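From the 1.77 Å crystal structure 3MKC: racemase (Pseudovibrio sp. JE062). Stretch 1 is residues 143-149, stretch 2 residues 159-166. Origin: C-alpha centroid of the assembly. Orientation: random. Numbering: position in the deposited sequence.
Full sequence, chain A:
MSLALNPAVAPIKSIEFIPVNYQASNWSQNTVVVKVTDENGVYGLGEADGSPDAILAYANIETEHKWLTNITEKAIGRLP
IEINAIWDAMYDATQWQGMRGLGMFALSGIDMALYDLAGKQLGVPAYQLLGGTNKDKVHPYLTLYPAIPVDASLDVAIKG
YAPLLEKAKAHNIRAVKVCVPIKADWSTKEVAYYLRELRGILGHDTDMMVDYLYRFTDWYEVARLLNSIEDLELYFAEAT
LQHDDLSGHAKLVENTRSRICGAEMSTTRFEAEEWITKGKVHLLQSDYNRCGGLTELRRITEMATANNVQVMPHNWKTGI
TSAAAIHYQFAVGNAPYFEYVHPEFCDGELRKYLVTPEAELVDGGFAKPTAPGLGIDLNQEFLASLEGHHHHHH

Stretch 1 143-149: TLYPAIP
Stretch 2 (159-166) KGYAPLLE

Residues 143-149 run in an extended path without regular helix or strand geometry beyond Thr 143, and pack against one side of a helix that spans residues 159-166 and continues past both ends. Along the extended segment phi/psi are -86/123 at Thr 143, -113/147 at Leu 144, -164/115 at Tyr 145, -73/170 at Pro 146, -86/87 at Ala 147 and -128/143 at Ile 148. A weak hydrogen bond joins Ile 148 N to Pro 146 O (3.1 Å), spanning Ala 147. The helix has phi/psi near -65/-40 for most residues, with -76/-37 at Tyr 161 and -39/-58 at Ala 162. It is kinked at 163 and 164, whose nitrogens lack bonds to the preceding turn; Pro 163 has no amide hydrogen to give. Leu 164 N makes a weak bond to Tyr 161 O (2.8 Å), and regular bonding resumes with Leu 165 N to Tyr 161 O and Glu 166 N to Ala 162 O, both 2.9 Å.

The two segments run in opposite senses: Leu 144 CA lies 7.0 Å from Leu 164 CA, and Pro 146 CA 5.2 Å from Gly 160 CA. The close approach at the second pair suits glycine. A CB on Gly 160 would point toward the loop, 2.8 Å from Ile 148 CG2, a clash, and 3.0 Å from Pro 146 CB. Without it, Pro 146 CB reaches Gly 160 O at 3.2 Å, and Ile 148 (chi1 51°, p; chi2 171°, t) sets CG2 at 4.3 Å from Gly 160 CA.

The one hydrogen bond between the stretches runs from Tyr 161 OH to Leu 144 O, 2.6 Å, with the acceptor at the ring edge near its plane. Tyr 161 leaves the helix sideways, but chi1 of -100°, between wells, and chi2 of -73° bring its end to the loop. The phenol thus combines a polar tip for the carbonyl with a broad apolar ring for its neighbours. Pro 146, its ring puckered C-gamma endo, places CD over one face of that ring, 3.4 Å from the centroid of the Tyr 161 ring and 12° off the ring normal, a CH-pi contact. Tyr 145 (chi1 -163°, t; chi2 78°) is directed away overall and remains exposed, yet its CD1 lies 3.1 Å from Tyr 161 OH, which sits at the edge of the Tyr 145 ring.

Leucines complete the apolar packing. Leu 144, buried and directed toward the helix (chi1 -49°, m; chi2 172°, t), brings CB to 3.8 Å from Tyr 161 CE1 and CD1 to 4.2 Å from Leu 164 CB and 3.9 Å from Leu 165 CD2. Leu 164 (-68°, m; 178°, t) also points across, with CD1 3.5 Å from Pro 146 N and 3.9 Å from Pro 146 CD. Leu 165 (-63°, m; 177°, t) starts sideways but its end comes nearer. Together the stretches bury 386 Å², both sides summed.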

# COMPACT_ATOMS: atom_id res chain seq x y z
N THR A 143 10.61 -4.62 1.00
CA THR A 143 10.64 -4.64 2.45
C THR A 143 11.08 -6.02 2.90
O THR A 143 10.47 -7.03 2.54
CB THR A 143 9.25 -4.31 3.02
OG1 THR A 143 8.84 -3.03 2.53
CG2 THR A 143 9.29 -4.28 4.54
N LEU A 144 12.16 -6.06 3.68
CA LEU A 144 12.74 -7.31 4.16
C LEU A 144 12.63 -7.53 5.66
O LEU A 144 12.68 -6.58 6.44
CB LEU A 144 14.22 -7.36 3.79
CG LEU A 144 14.58 -7.03 2.34
CD1 LEU A 144 16.09 -6.94 2.19
CD2 LEU A 144 13.98 -8.08 1.43
N TYR A 145 12.49 -8.79 6.05
CA TYR A 145 12.42 -9.16 7.46
C TYR A 145 12.65 -10.66 7.61
O TYR A 145 11.86 -11.47 7.12
CB TYR A 145 11.07 -8.79 8.07
CG TYR A 145 11.09 -8.76 9.59
CD1 TYR A 145 11.64 -7.68 10.27
CD2 TYR A 145 10.57 -9.81 10.33
CE1 TYR A 145 11.67 -7.64 11.66
CE2 TYR A 145 10.59 -9.79 11.73
CZ TYR A 145 11.14 -8.70 12.39
OH TYR A 145 11.14 -8.67 13.77
N PRO A 146 13.75 -11.05 8.27
CA PRO A 146 14.06 -12.47 8.45
C PRO A 146 13.15 -13.14 9.47
O PRO A 146 12.39 -12.48 10.18
CB PRO A 146 15.51 -12.44 8.91
CG PRO A 146 15.56 -11.19 9.75
CD PRO A 146 14.80 -10.20 8.87
N ALA A 147 13.24 -14.47 9.53
CA ALA A 147 12.45 -15.24 10.48
C ALA A 147 13.27 -15.26 11.76
O ALA A 147 14.06 -16.18 11.98
CB ALA A 147 12.25 -16.65 9.96
N ILE A 148 13.10 -14.23 12.59
CA ILE A 148 13.85 -14.14 13.84
C ILE A 148 12.97 -13.91 15.09
O ILE A 148 11.97 -13.21 15.03
CB ILE A 148 14.90 -13.00 13.79
CG1 ILE A 148 14.23 -11.70 13.33
CG2 ILE A 148 16.04 -13.38 12.85
CD1 ILE A 148 15.11 -10.47 13.45
N PRO A 149 13.34 -14.53 16.22
CA PRO A 149 12.58 -14.36 17.45
C PRO A 149 13.53 -14.03 18.60
O PRO A 149 14.04 -14.93 19.27
CB PRO A 149 11.93 -15.72 17.62
CG PRO A 149 13.02 -16.70 17.07
CD PRO A 149 13.96 -15.86 16.20
N LYS A 159 22.40 -11.29 11.72
CA LYS A 159 22.67 -12.51 10.98
C LYS A 159 21.49 -12.86 10.09
O LYS A 159 21.66 -13.24 8.93
CB LYS A 159 22.95 -13.66 11.95
N GLY A 160 20.28 -12.70 10.63
CA GLY A 160 19.08 -13.00 9.86
C GLY A 160 18.88 -12.12 8.64
O GLY A 160 18.40 -12.58 7.60
N TYR A 161 19.24 -10.85 8.76
CA TYR A 161 19.09 -9.93 7.64
C TYR A 161 20.16 -10.11 6.56
O TYR A 161 19.87 -9.99 5.37
CB TYR A 161 19.12 -8.48 8.15
CG TYR A 161 17.75 -7.86 8.29
CD1 TYR A 161 17.01 -7.49 7.16
CD2 TYR A 161 17.17 -7.67 9.55
CE1 TYR A 161 15.73 -6.94 7.28
CE2 TYR A 161 15.90 -7.12 9.68
CZ TYR A 161 15.18 -6.77 8.54
OH TYR A 161 13.91 -6.25 8.67
N ALA A 162 21.38 -10.41 6.99
CA ALA A 162 22.51 -10.57 6.08
C ALA A 162 22.21 -11.29 4.75
O ALA A 162 22.44 -10.72 3.68
CB ALA A 162 23.67 -11.27 6.80
N PRO A 163 21.71 -12.53 4.81
CA PRO A 163 21.42 -13.24 3.56
C PRO A 163 20.35 -12.58 2.70
O PRO A 163 20.38 -12.69 1.47
CB PRO A 163 21.02 -14.64 4.04
CG PRO A 163 20.41 -14.37 5.36
CD PRO A 163 21.36 -13.36 5.97
N LEU A 164 19.40 -11.90 3.34
CA LEU A 164 18.35 -11.21 2.59
C LEU A 164 18.96 -10.02 1.86
O LEU A 164 18.65 -9.77 0.70
CB LEU A 164 17.24 -10.73 3.54
CG LEU A 164 16.39 -11.82 4.19
CD1 LEU A 164 15.37 -11.21 5.14
CD2 LEU A 164 15.70 -12.63 3.12
N LEU A 165 19.84 -9.30 2.55
CA LEU A 165 20.50 -8.14 1.95
C LEU A 165 21.43 -8.56 0.81
O LEU A 165 21.47 -7.91 -0.23
CB LEU A 165 21.29 -7.38 3.03
CG LEU A 165 20.47 -6.77 4.17
CD1 LEU A 165 21.40 -6.10 5.18
CD2 LEU A 165 19.48 -5.76 3.61
N GLU A 166 22.16 -9.66 1.01
CA GLU A 166 23.07 -10.13 -0.03
C GLU A 166 22.28 -10.56 -1.27
O GLU A 166 22.69 -10.31 -2.40
CB GLU A 166 23.92 -11.30 0.48
CG GLU A 166 24.84 -10.97 1.65
CD GLU A 166 25.98 -10.03 1.28
OE1 GLU A 166 26.02 -9.54 0.13
OE2 GLU A 166 26.84 -9.78 2.15